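Local coordinates for protein borrelidin polyketide synthase, type I (Streptomyces parvulus, PDB 6OBT) that probably dehydrates beta-hydroxyacyl intermediates carried by an acyl carrier protein during assembly of the polyketide borrelidin, at residues V45-D50 / V57-L62; T106-L111 / H150-L155; S116-V121 / R141-S146; R122-E127 / T135-S140. All blocks are in the same frame, centred on the assembly; numbering follows the deposited sequence.

Overall arrangement
All four contacts lie along one run of antiparallel strands, ordered 47-50, 55-62, 119-127, 134-142, 148-156 and 101-107, next to helix 83-97, as expected for the N-terminal hotdog of a polyketide synthase dehydratase. Interaction 1 closes before the others open; interaction 4 is nested within interaction 3, and both within the loop closed by interaction 2. Interactions 3 and 4 are two ends of one hairpin, their centres about 17 Å apart, while the centres of interactions 2 and 4 are about 9 Å apart. Strand 55-62 joins interaction 1 to strand 119-127. Interactions 1, 3 and 4 also touch the second subunit, so this part of the hotdog also forms part of the contact between the two subunits.

Interaction 1 (V45-D50 / V57-L62); sequences VPAAVD and VWTGRL
Ala47, Ala48 and Val49 pair antiparallel with Thr59, Trp58 and Val57, the axes of the two short strands approaching to 4.6 Å with their directions 146° apart. They form a beta hairpin in the sheet next to helix 83-97, consistent with the N-terminal hotdog of a double-hotdog dehydratase. Val49 N gives a short hydrogen bond of 2.6 Å to Val57 O and Val57 N returns one to Val49 O, while Thr59 N binds Ala47 O farther along.

On the face that carries Ala48 and Trp58, the methyl CB of Ala48 sits over the indole, 4.0 Å from the centroid of its five-membered ring and 15° off the normal. This is a CH-pi contact, and a side chain as short as alanine suits it because the broad ring can lie close to the strand. Val45 comes at the indole's base, its CB 3.7 Å from Trp58 CB, and goes on to touch Leu89 of the helix. The ring nitrogen is satisfied by Gln96 OE1.

On the other face, Val49 CG2 meets Thr59 CG2 at 4.1 Å. With chi1 at 69°, Thr59 holds OG1 between its backbone N and carbonyl carbon, and the hydroxyl bonds Val35 O of the second subunit. Where the pairing gives out, beyond Ala47 and Thr59, Gly60 has no side chain to hinder Pro46, whose CD lies 3.9 Å from Gly60 CA and 3.3 Å from Thr59 O.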
loop_
_atom_site.group_PDB
_atom_site.type_symbol
_atom_site.label_atom_id
_atom_site.label_comp_id
_atom_site.label_asym_id
_atom_site.label_seq_id
_atom_site.Cartn_x
_atom_site.Cartn_y
_atom_site.Cartn_z
ATOM N N VAL A 45 2.788 9.167 -8.340
ATOM C CA VAL A 45 2.684 7.980 -7.487
ATOM C C VAL A 45 4.081 7.605 -7.012
ATOM O O VAL A 45 4.735 6.735 -7.603
ATOM C CB VAL A 45 1.969 6.822 -8.202
ATOM C CG1 VAL A 45 0.477 7.088 -8.218
ATOM C CG2 VAL A 45 2.480 6.627 -9.622
ATOM N N PRO A 46 4.581 8.254 -5.960
ATOM C CA PRO A 46 5.978 8.044 -5.546
ATOM C C PRO A 46 6.251 6.698 -4.890
ATOM O O PRO A 46 7.428 6.359 -4.703
ATOM C CB PRO A 46 6.225 9.183 -4.545
ATOM C CG PRO A 46 5.105 10.159 -4.770
ATOM C CD PRO A 46 3.940 9.354 -5.223
ATOM N N ALA A 47 5.226 5.929 -4.528
ATOM C CA ALA A 47 5.426 4.685 -3.791
ATOM C C ALA A 47 4.616 3.577 -4.436
ATOM O O ALA A 47 3.529 3.818 -4.969
ATOM C CB ALA A 47 5.011 4.843 -2.313
ATOM N N ALA A 48 5.139 2.351 -4.366
ATOM C CA ALA A 48 4.457 1.174 -4.879
ATOM C C ALA A 48 4.338 0.139 -3.772
ATOM O O ALA A 48 5.272 -0.051 -2.986
ATOM C CB ALA A 48 5.213 0.553 -6.072
ATOM N N VAL A 49 3.192 -0.536 -3.724
ATOM C CA VAL A 49 2.884 -1.524 -2.693
ATOM C C VAL A 49 2.669 -2.858 -3.392
ATOM O O VAL A 49 1.586 -3.111 -3.936
ATOM C CB VAL A 49 1.649 -1.140 -1.869
ATOM C CG1 VAL A 49 1.514 -2.063 -0.653
ATOM C CG2 VAL A 49 1.725 0.303 -1.432
ATOM N N ASP A 50 3.681 -3.730 -3.358
ATOM C CA ASP A 50 3.478 -5.107 -3.782
ATOM C C ASP A 50 2.613 -5.826 -2.766
ATOM O O ASP A 50 2.812 -5.696 -1.556
ATOM C CB ASP A 50 4.809 -5.857 -3.923
ATOM C CG ASP A 50 5.667 -5.332 -5.062
ATOM O OD1 ASP A 50 5.155 -5.199 -6.192
ATOM O OD2 ASP A 50 6.863 -5.060 -4.821
ATOM N N VAL A 57 0.110 -2.009 -6.213
ATOM C CA VAL A 57 -0.630 -0.755 -6.105
ATOM C C VAL A 57 0.359 0.397 -6.057
ATOM O O VAL A 57 1.289 0.383 -5.245
ATOM C CB VAL A 57 -1.544 -0.741 -4.869
ATOM C CG1 VAL A 57 -2.262 0.616 -4.756
ATOM C CG2 VAL A 57 -2.563 -1.866 -4.958
ATOM N N TRP A 58 0.169 1.384 -6.935
ATOM C CA TRP A 58 0.914 2.633 -6.867
ATOM C C TRP A 58 0.045 3.653 -6.143
ATOM O O TRP A 58 -1.169 3.709 -6.358
ATOM C CB TRP A 58 1.301 3.155 -8.269
ATOM C CG TRP A 58 2.457 2.396 -8.909
ATOM C CD1 TRP A 58 3.760 2.813 -9.041
ATOM C CD2 TRP A 58 2.397 1.091 -9.484
ATOM N NE1 TRP A 58 4.510 1.839 -9.677
ATOM C CE2 TRP A 58 3.690 0.776 -9.959
ATOM C CE3 TRP A 58 1.371 0.144 -9.636
ATOM C CZ2 TRP A 58 3.984 -0.444 -10.566
ATOM C CZ3 TRP A 58 1.669 -1.065 -10.251
ATOM C CH2 TRP A 58 2.963 -1.346 -10.705
ATOM N N THR A 59 0.664 4.453 -5.276
ATOM C CA THR A 59 -0.078 5.350 -4.402
ATOM C C THR A 59 0.536 6.736 -4.445
ATOM O O THR A 59 1.751 6.894 -4.618
ATOM C CB THR A 59 -0.098 4.855 -2.918
ATOM O OG1 THR A 59 1.213 4.958 -2.348
ATOM C CG2 THR A 59 -0.553 3.408 -2.818
ATOM N N GLY A 60 -0.318 7.737 -4.275
ATOM C CA GLY A 60 0.150 9.102 -4.162
ATOM C C GLY A 60 -0.921 9.999 -3.585
ATOM O O GLY A 60 -2.061 9.585 -3.363
ATOM N N ARG A 61 -0.533 11.253 -3.355
ATOM C CA ARG A 61 -1.433 12.316 -2.929
ATOM C C ARG A 61 -1.378 13.446 -3.954
ATOM O O ARG A 61 -0.290 13.947 -4.262
ATOM C CB ARG A 61 -1.027 12.855 -1.563
ATOM C CG ARG A 61 -2.039 13.791 -0.931
ATOM C CD ARG A 61 -1.619 14.178 0.475
ATOM N NE ARG A 61 -0.368 14.935 0.487
ATOM C CZ ARG A 61 0.223 15.386 1.590
ATOM N NH1 ARG A 61 -0.321 15.156 2.779
ATOM N NH2 ARG A 61 1.360 16.066 1.506
ATOM N N LEU A 62 -2.541 13.852 -4.469
ATOM C CA LEU A 62 -2.641 14.949 -5.429
ATOM C C LEU A 62 -3.284 16.162 -4.770
ATOM O O LEU A 62 -4.296 16.036 -4.070
ATOM C CB LEU A 62 -3.461 14.547 -6.657
ATOM C CG LEU A 62 -2.879 13.514 -7.621
ATOM C CD1 LEU A 62 -3.750 13.429 -8.868
ATOM C CD2 LEU A 62 -1.419 13.820 -7.974
#

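Interaction 2 (T106-L111 / H150-L155)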
loop_
_atom_site.group_PDB
_atom_site.type_symbol
_atom_site.label_atom_id
_atom_site.label_comp_id
_atom_site.label_asym_id
_atom_site.label_seq_id
_atom_site.Cartn_x
_atom_site.Cartn_y
_atom_site.Cartn_z
ATOM N N THR A 106 -10.069 3.100 -20.499
ATOM C CA THR A 106 -11.341 3.786 -20.673
ATOM C C THR A 106 -11.551 4.690 -19.472
ATOM O O THR A 106 -11.487 4.219 -18.327
ATOM C CB THR A 106 -12.493 2.788 -20.791
ATOM O OG1 THR A 106 -12.104 1.715 -21.661
ATOM C CG2 THR A 106 -13.723 3.482 -21.361
ATOM N N LEU A 107 -11.763 5.978 -19.722
ATOM C CA LEU A 107 -11.945 6.905 -18.612
ATOM C C LEU A 107 -13.392 6.876 -18.132
ATOM O O LEU A 107 -14.318 6.595 -18.897
ATOM C CB LEU A 107 -11.532 8.322 -19.019
ATOM C CG LEU A 107 -10.094 8.402 -19.551
ATOM C CD1 LEU A 107 -9.662 9.820 -19.846
ATOM C CD2 LEU A 107 -9.110 7.749 -18.575
ATOM N N GLN A 108 -13.579 7.145 -16.834
ATOM C CA GLN A 108 -14.912 7.129 -16.243
ATOM C C GLN A 108 -15.138 8.495 -15.614
ATOM O O GLN A 108 -15.115 9.502 -16.327
ATOM C CB GLN A 108 -15.066 5.959 -15.284
ATOM C CG GLN A 108 -14.853 4.597 -15.924
ATOM C CD GLN A 108 -15.086 3.461 -14.941
ATOM O OE1 GLN A 108 -15.516 3.686 -13.809
ATOM N NE2 GLN A 108 -14.799 2.237 -15.367
ATOM N N SER A 109 -15.315 8.573 -14.305
ATOM C CA SER A 109 -15.604 9.837 -13.646
ATOM C C SER A 109 -14.383 10.749 -13.710
ATOM O O SER A 109 -13.253 10.281 -13.527
ATOM C CB SER A 109 -15.978 9.592 -12.182
ATOM O OG SER A 109 -16.947 8.566 -12.074
ATOM N N PRO A 110 -14.570 12.044 -13.926
ATOM C CA PRO A 110 -13.434 12.966 -13.882
ATOM C C PRO A 110 -13.028 13.255 -12.444
ATOM O O PRO A 110 -13.772 13.008 -11.489
ATOM C CB PRO A 110 -13.978 14.221 -14.575
ATOM C CG PRO A 110 -15.444 14.202 -14.229
ATOM C CD PRO A 110 -15.851 12.746 -14.142
ATOM N N LEU A 111 -11.811 13.769 -12.290
ATOM C CA LEU A 111 -11.305 14.159 -10.972
ATOM C C LEU A 111 -11.207 15.681 -10.907
ATOM O O LEU A 111 -10.383 16.284 -11.598
ATOM C CB LEU A 111 -9.953 13.511 -10.691
ATOM C CG LEU A 111 -9.434 13.853 -9.293
ATOM C CD1 LEU A 111 -10.426 13.348 -8.259
ATOM C CD2 LEU A 111 -8.065 13.247 -9.064
ATOM N N HIS A 150 -11.695 6.238 -11.757
ATOM C CA HIS A 150 -11.452 7.197 -12.816
ATOM C C HIS A 150 -11.049 6.543 -14.126
ATOM O O HIS A 150 -11.183 7.180 -15.173
ATOM C CB HIS A 150 -10.366 8.197 -12.389
ATOM C CG HIS A 150 -10.752 9.010 -11.197
ATOM N ND1 HIS A 150 -11.789 9.920 -11.225
ATOM C CD2 HIS A 150 -10.275 9.017 -9.929
ATOM C CE1 HIS A 150 -11.927 10.463 -10.025
ATOM N NE2 HIS A 150 -11.020 9.929 -9.222
ATOM N N ALA A 151 -10.585 5.295 -14.098
ATOM C CA ALA A 151 -10.194 4.622 -15.335
ATOM C C ALA A 151 -10.036 3.129 -15.078
ATOM O O ALA A 151 -9.678 2.709 -13.973
ATOM C CB ALA A 151 -8.894 5.197 -15.902
ATOM N N GLU A 152 -10.313 2.335 -16.116
ATOM C CA GLU A 152 -10.103 0.895 -16.079
ATOM C C GLU A 152 -9.538 0.467 -17.423
ATOM O O GLU A 152 -9.844 1.073 -18.454
ATOM C CB GLU A 152 -11.397 0.129 -15.768
ATOM C CG GLU A 152 -11.929 0.401 -14.347
ATOM C CD GLU A 152 -13.108 -0.471 -13.963
ATOM O OE1 GLU A 152 -14.253 0.024 -13.998
ATOM O OE2 GLU A 152 -12.892 -1.648 -13.609
ATOM N N GLY A 153 -8.696 -0.557 -17.404
ATOM C CA GLY A 153 -8.092 -0.974 -18.652
ATOM C C GLY A 153 -7.264 -2.231 -18.516
ATOM O O GLY A 153 -7.329 -2.947 -17.511
ATOM N N ILE A 154 -6.471 -2.472 -19.562
ATOM C CA ILE A 154 -5.730 -3.714 -19.775
ATOM C C ILE A 154 -4.320 -3.349 -20.213
ATOM O O ILE A 154 -4.147 -2.581 -21.168
ATOM C CB ILE A 154 -6.388 -4.595 -20.857
ATOM C CG1 ILE A 154 -7.891 -4.748 -20.612
ATOM C CG2 ILE A 154 -5.666 -5.934 -21.001
ATOM C CD1 ILE A 154 -8.233 -5.800 -19.607
ATOM N N LEU A 155 -3.320 -3.899 -19.530
ATOM C CA LEU A 155 -1.926 -3.727 -19.909
ATOM C C LEU A 155 -1.455 -4.981 -20.626
ATOM O O LEU A 155 -1.772 -6.099 -20.210
ATOM C CB LEU A 155 -1.044 -3.450 -18.694
ATOM C CG LEU A 155 -1.533 -2.288 -17.830
ATOM C CD1 LEU A 155 -0.801 -2.280 -16.486
ATOM C CD2 LEU A 155 -1.360 -0.962 -18.587
HETATM O O HOH W 1 -11.598 9.943 -15.620
#
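His150 ND1 donates to Ser109 O across 2.8 Å in a nearly straight bond, 171° at the hydrogen. The acceptor lies in the imidazole plane, although the ring nitrogen itself stands well above the plane of the Ser109 carbonyl. Leu111 covers one face of the same ring: its CB is 4.0 Å from the centroid in a CH-pi contact, offset toward the rim, and its CD1 comes within 3.6 Å of His150 NE2. A histidine suits this site because it offers an N-H at its edge to a backbone oxygen while its flat face takes an aliphatic chain. Beside it a water donates to both Ser109 O and His150 O, and His150 O also receives Gln108 N, so two donors hold that carbonyl.

These bonds continue an antiparallel pairing, Thr106 with Glu152 and Leu107 with Ala151. Along its other edge strand 148-156 has a classic beta bulge, His150 and Ala151 both facing Met138 of strand 134-142. Leu107 CD2 packs on Ala151 CB at 3.7 Å; the small methyl lets the leucine branch lie close to the strand. Just past the end of its strand, Gln108 reaches back toward Glu152, its chain extended beyond CG, and its NE2 meets the anti lone pair of Glu152 OE1 at 2.7 Å, the amide and carboxylate planes 64° apart.

Farther out, Ser140 OG bonds His150 NE2, so both ring nitrogens have partners and the flip of the imidazole is fixed. Trp86 of helix 83-97 meets the ring with its plane turned by only about 10°.

Interaction 3 (S116-V121 / R141-S146)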
loop_
_atom_site.group_PDB
_atom_site.type_symbol
_atom_site.label_atom_id
_atom_site.label_comp_id
_atom_site.label_asym_id
_atom_site.label_seq_id
_atom_site.Cartn_x
_atom_site.Cartn_y
_atom_site.Cartn_z
ATOM N N SER A 116 -8.649 23.799 -2.089
ATOM C CA SER A 116 -8.307 23.247 -0.790
ATOM C C SER A 116 -8.099 21.737 -0.812
ATOM O O SER A 116 -7.577 21.183 0.159
ATOM C CB SER A 116 -9.414 23.592 0.217
ATOM O OG SER A 116 -10.341 22.523 0.345
ATOM N N ASP A 117 -8.481 21.067 -1.892
ATOM C CA ASP A 117 -8.635 19.621 -1.867
ATOM C C ASP A 117 -7.291 18.910 -1.792
ATOM O O ASP A 117 -6.290 19.354 -2.353
ATOM C CB ASP A 117 -9.395 19.145 -3.108
ATOM C CG ASP A 117 -10.887 19.403 -3.017
ATOM O OD1 ASP A 117 -11.371 19.754 -1.917
ATOM O OD2 ASP A 117 -11.575 19.248 -4.046
ATOM N N THR A 118 -7.282 17.797 -1.070
ATOM C CA THR A 118 -6.211 16.818 -1.145
ATOM C C THR A 118 -6.851 15.467 -1.421
ATOM O O THR A 118 -7.915 15.153 -0.880
ATOM C CB THR A 118 -5.386 16.800 0.145
ATOM O OG1 THR A 118 -4.268 15.930 -0.030
ATOM C CG2 THR A 118 -6.228 16.332 1.326
ATOM N N VAL A 119 -6.253 14.692 -2.312
ATOM C CA VAL A 119 -6.882 13.461 -2.767
ATOM C C VAL A 119 -5.852 12.343 -2.762
ATOM O O VAL A 119 -4.748 12.513 -3.293
ATOM C CB VAL A 119 -7.493 13.634 -4.172
ATOM C CG1 VAL A 119 -8.194 12.387 -4.590
ATOM C CG2 VAL A 119 -8.468 14.785 -4.182
ATOM N N GLN A 120 -6.210 11.201 -2.168
ATOM C CA GLN A 120 -5.400 9.997 -2.293
ATOM C C GLN A 120 -5.679 9.340 -3.642
ATOM O O GLN A 120 -6.829 9.229 -4.065
ATOM C CB GLN A 120 -5.701 9.017 -1.151
ATOM C CG GLN A 120 -5.314 9.531 0.228
ATOM C CD GLN A 120 -5.781 8.599 1.330
ATOM O OE1 GLN A 120 -6.914 8.116 1.309
ATOM N NE2 GLN A 120 -4.904 8.335 2.295
ATOM N N VAL A 121 -4.629 8.889 -4.312
ATOM C CA VAL A 121 -4.788 8.228 -5.597
ATOM C C VAL A 121 -4.195 6.830 -5.523
ATOM O O VAL A 121 -3.231 6.579 -4.795
ATOM C CB VAL A 121 -4.150 9.062 -6.735
ATOM C CG1 VAL A 121 -4.799 10.432 -6.776
ATOM C CG2 VAL A 121 -2.664 9.221 -6.521
ATOM N N ARG A 141 -9.699 9.200 -3.675
ATOM C CA ARG A 141 -10.543 9.352 -2.503
ATOM C C ARG A 141 -10.188 10.652 -1.801
ATOM O O ARG A 141 -9.019 10.889 -1.478
ATOM C CB ARG A 141 -10.385 8.177 -1.541
ATOM C CG ARG A 141 -11.364 8.235 -0.384
ATOM C CD ARG A 141 -11.202 7.041 0.506
ATOM N NE ARG A 141 -9.980 7.138 1.292
ATOM C CZ ARG A 141 -9.647 6.287 2.259
ATOM N NH1 ARG A 141 -10.447 5.270 2.553
ATOM N NH2 ARG A 141 -8.512 6.453 2.926
ATOM N N ARG A 142 -11.199 11.488 -1.588
ATOM C CA ARG A 142 -11.099 12.637 -0.702
ATOM C C ARG A 142 -11.384 12.201 0.730
ATOM O O ARG A 142 -11.957 11.137 0.975
ATOM C CB ARG A 142 -12.066 13.742 -1.128
ATOM C CG ARG A 142 -12.074 13.977 -2.613
ATOM C CD ARG A 142 -12.864 15.215 -2.996
ATOM N NE ARG A 142 -13.061 15.260 -4.441
ATOM C CZ ARG A 142 -12.251 15.885 -5.292
ATOM N NH1 ARG A 142 -11.188 16.545 -4.847
ATOM N NH2 ARG A 142 -12.513 15.861 -6.591
ATOM N N ASP A 143 -10.967 13.042 1.676
ATOM C CA ASP A 143 -10.957 12.656 3.086
ATOM C C ASP A 143 -12.337 12.200 3.555
ATOM O O ASP A 143 -12.528 11.039 3.936
ATOM C CB ASP A 143 -10.435 13.821 3.925
ATOM C CG ASP A 143 -9.077 14.312 3.445
ATOM O OD1 ASP A 143 -8.101 14.200 4.218
ATOM O OD2 ASP A 143 -8.984 14.788 2.288
ATOM N N ASP A 144 -13.320 13.100 3.529
ATOM C CA ASP A 144 -14.699 12.732 3.852
ATOM C C ASP A 144 -15.376 12.274 2.564
ATOM O O ASP A 144 -16.155 12.997 1.940
ATOM C CB ASP A 144 -15.435 13.902 4.495
ATOM C CG ASP A 144 -15.282 13.936 6.009
ATOM O OD1 ASP A 144 -16.160 13.391 6.714
ATOM O OD2 ASP A 144 -14.287 14.513 6.496
ATOM N N GLY A 145 -15.059 11.049 2.154
ATOM C CA GLY A 145 -15.583 10.548 0.896
ATOM C C GLY A 145 -15.249 9.085 0.692
ATOM O O GLY A 145 -14.562 8.454 1.504
ATOM N N SER A 146 -15.752 8.556 -0.425
ATOM C CA SER A 146 -15.591 7.163 -0.821
ATOM C C SER A 146 -14.676 7.077 -2.034
ATOM O O SER A 146 -14.331 8.091 -2.652
ATOM C CB SER A 146 -16.948 6.521 -1.136
ATOM O OG SER A 146 -17.929 6.875 -0.172
#
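Gln120 and Arg141 are bound to each other through backbone and side chains alike. Gln120 N donates to Arg141 O and Arg141 N to Gln120 O, both at 2.9 Å, which satisfies all four main-chain groups of this antiparallel hydrogen-bonded pair. The side chains then run side by side in the same direction, amide and guanidinium planes nearly coplanar at 17°. Arg141 NH2 lies on a lone pair of Gln120 OE1 at 2.8 Å, while NE reaches the same oxygen only weakly. The bend at chi3 (73°) turns the guanidinium so that its edge meets the amide oxygen. NH2 has a second acceptor, Asp50 OD2 of the second subunit, so the glutamine probably helps to hold the arginine ready for that salt bridge.

A second ion pair forms at the open end of the hairpin. Arg142 stretches out from CG to NE and sets NH1 2.8 Å from Asp117 OD2, a salt bridge in which the planes are 46° apart. That oxygen also accepts Gly114 N, so a backbone N-H helps to fix the carboxylate. Val119 CG2 lies beside the arginine, nearest to the guanidinium at NH1 (3.3 Å) and farther from the methylene CG (4.0 Å). Thr118 turns its methyl CG2, not its hydroxyl, to Asp143 OD2 at 3.3 Å.

Strand 119-127 is paired here with strand 134-142 and, along its other edge, with strand 55-62, where Val119 and Val121 bond the backbones of Leu62 and Gly60; the Arg142 side chain also touches Leu111 and Val112 in the loop after strand 101-107.

Interaction 4 (R122-E127 / T135-S140)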
loop_
_atom_site.group_PDB
_atom_site.type_symbol
_atom_site.label_atom_id
_atom_site.label_comp_id
_atom_site.label_asym_id
_atom_site.label_seq_id
_atom_site.Cartn_x
_atom_site.Cartn_y
_atom_site.Cartn_z
ATOM N N ARG A 122 -4.808 5.904 -6.261
ATOM C CA ARG A 122 -4.307 4.538 -6.378
ATOM C C ARG A 122 -4.265 4.113 -7.840
ATOM O O ARG A 122 -5.191 4.400 -8.601
ATOM C CB ARG A 122 -5.186 3.553 -5.624
ATOM C CG ARG A 122 -5.398 3.906 -4.174
ATOM C CD ARG A 122 -4.126 3.650 -3.367
ATOM N NE ARG A 122 -4.379 3.763 -1.936
ATOM C CZ ARG A 122 -4.099 4.837 -1.206
ATOM N NH1 ARG A 122 -3.554 5.909 -1.777
ATOM N NH2 ARG A 122 -4.371 4.843 0.099
ATOM N N VAL A 123 -3.217 3.387 -8.215
ATOM C CA VAL A 123 -3.182 2.652 -9.471
ATOM C C VAL A 123 -3.017 1.181 -9.115
ATOM O O VAL A 123 -2.009 0.794 -8.517
ATOM C CB VAL A 123 -2.045 3.121 -10.391
ATOM C CG1 VAL A 123 -2.174 2.457 -11.751
ATOM C CG2 VAL A 123 -2.067 4.655 -10.561
ATOM N N VAL A 124 -3.983 0.362 -9.508
ATOM C CA VAL A 124 -4.058 -1.021 -9.060
ATOM C C VAL A 124 -3.839 -1.925 -10.259
ATOM O O VAL A 124 -4.662 -1.946 -11.184
ATOM C CB VAL A 124 -5.403 -1.331 -8.391
ATOM C CG1 VAL A 124 -5.486 -2.811 -8.092
ATOM C CG2 VAL A 124 -5.577 -0.497 -7.112
ATOM N N VAL A 125 -2.753 -2.691 -10.237
ATOM C CA VAL A 125 -2.409 -3.582 -11.338
ATOM C C VAL A 125 -2.541 -5.011 -10.846
ATOM O O VAL A 125 -1.962 -5.375 -9.814
ATOM C CB VAL A 125 -0.998 -3.291 -11.875
ATOM C CG1 VAL A 125 -0.635 -4.307 -12.956
ATOM C CG2 VAL A 125 -0.941 -1.852 -12.437
ATOM N N THR A 126 -3.316 -5.818 -11.573
ATOM C CA THR A 126 -3.669 -7.161 -11.139
ATOM C C THR A 126 -3.318 -8.173 -12.222
ATOM O O THR A 126 -3.680 -7.995 -13.394
ATOM C CB THR A 126 -5.159 -7.246 -10.789
ATOM O OG1 THR A 126 -5.498 -6.185 -9.882
ATOM C CG2 THR A 126 -5.464 -8.577 -10.116
ATOM N N GLU A 127 -2.607 -9.228 -11.836
ATOM C CA GLU A 127 -2.294 -10.279 -12.792
ATOM C C GLU A 127 -3.567 -11.043 -13.155
ATOM O O GLU A 127 -4.544 -11.067 -12.404
ATOM C CB GLU A 127 -1.235 -11.226 -12.229
ATOM C CG GLU A 127 0.131 -10.580 -12.055
ATOM C CD GLU A 127 0.970 -11.262 -10.986
ATOM O OE1 GLU A 127 0.942 -12.508 -10.913
ATOM O OE2 GLU A 127 1.659 -10.551 -10.220
ATOM N N THR A 135 -4.866 -6.434 -15.700
ATOM C CA THR A 135 -5.822 -5.348 -15.589
ATOM C C THR A 135 -5.213 -4.194 -14.806
ATOM O O THR A 135 -4.286 -4.366 -14.015
ATOM C CB THR A 135 -7.098 -5.808 -14.895
ATOM O OG1 THR A 135 -6.784 -6.171 -13.545
ATOM C CG2 THR A 135 -7.680 -7.006 -15.619
ATOM N N VAL A 136 -5.736 -3.000 -15.048
ATOM C CA VAL A 136 -5.305 -1.808 -14.332
ATOM C C VAL A 136 -6.541 -0.969 -14.055
ATOM O O VAL A 136 -7.461 -0.910 -14.879
ATOM C CB VAL A 136 -4.233 -1.009 -15.111
ATOM C CG1 VAL A 136 -4.751 -0.505 -16.492
ATOM C CG2 VAL A 136 -3.720 0.145 -14.277
ATOM N N SER A 137 -6.585 -0.357 -12.877
ATOM C CA SER A 137 -7.664 0.563 -12.550
ATOM C C SER A 137 -7.097 1.708 -11.730
ATOM O O SER A 137 -6.109 1.545 -11.008
ATOM C CB SER A 137 -8.821 -0.133 -11.816
ATOM O OG SER A 137 -8.417 -0.718 -10.577
ATOM N N MET A 138 -7.723 2.873 -11.881
ATOM C CA MET A 138 -7.289 4.129 -11.279
ATOM C C MET A 138 -8.398 4.674 -10.390
ATOM O O MET A 138 -9.558 4.729 -10.812
ATOM C CB MET A 138 -6.950 5.158 -12.353
ATOM C CG MET A 138 -5.663 4.852 -13.114
ATOM S SD MET A 138 -5.846 3.446 -14.205
ATOM C CE MET A 138 -4.329 3.629 -15.152
ATOM N N HIS A 139 -8.041 5.104 -9.182
ATOM C CA HIS A 139 -9.038 5.501 -8.192
ATOM C C HIS A 139 -8.545 6.694 -7.390
ATOM O O HIS A 139 -7.344 6.926 -7.252
ATOM C CB HIS A 139 -9.364 4.370 -7.199
ATOM C CG HIS A 139 -9.484 3.022 -7.833
ATOM N ND1 HIS A 139 -10.691 2.370 -7.966
ATOM C CD2 HIS A 139 -8.551 2.204 -8.376
ATOM C CE1 HIS A 139 -10.494 1.204 -8.558
ATOM N NE2 HIS A 139 -9.206 1.082 -8.824
ATOM N N SER A 140 -9.491 7.414 -6.797
ATOM C CA SER A 140 -9.139 8.505 -5.909
ATOM C C SER A 140 -10.112 8.525 -4.748
ATOM O O SER A 140 -11.188 7.924 -4.807
ATOM C CB SER A 140 -9.135 9.844 -6.635
ATOM O OG SER A 140 -10.437 10.405 -6.662
HETATM O O HOH W 2 -6.219 -4.075 -11.520
#
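Thr126 and Thr135 lie side by side and point the same way, Thr135 OG1 3.4 Å from Thr126 CB. A water joins them, bonded to both hydroxyls and donating to Val124 O at 2.7 Å; Thr126 OG1 has a further partner in Gln55 NE2. Threonine suits this partly exposed end, being branched for a strand and polar for the water.

Farther along that face, Ser137 OG sits in the ring plane of His139, at its edge, hydrogen-bonded to NE2 at 2.6 Å. Serine chi1 of 61° places OG between the backbone N and carbonyl carbon, with Val124 CB 3.8 Å away from it. Arg122 leads away from its partner His139 to bond Asp50 O and Gly36 O of the second subunit.

The other face is apolar. Val123 and Val136 run alongside each other, CG1 to CG2 at 3.8 Å, whereas Val125 crosses Val136 obliquely, CG2 to CG2 at 3.9 Å. Met138, bent at chi2 (71°), lays CE near Val123 CG1. Val123 meets Leu89, Val125 meets Ala93 and the flexible Met138 meets Trp86 and Ala90 of helix 83-97, while Val136 packs on Leu155 of strand 148-156. Six backbone hydrogen bonds complete a regular antiparallel beta hairpin, one face against a helix, as in a hotdog fold.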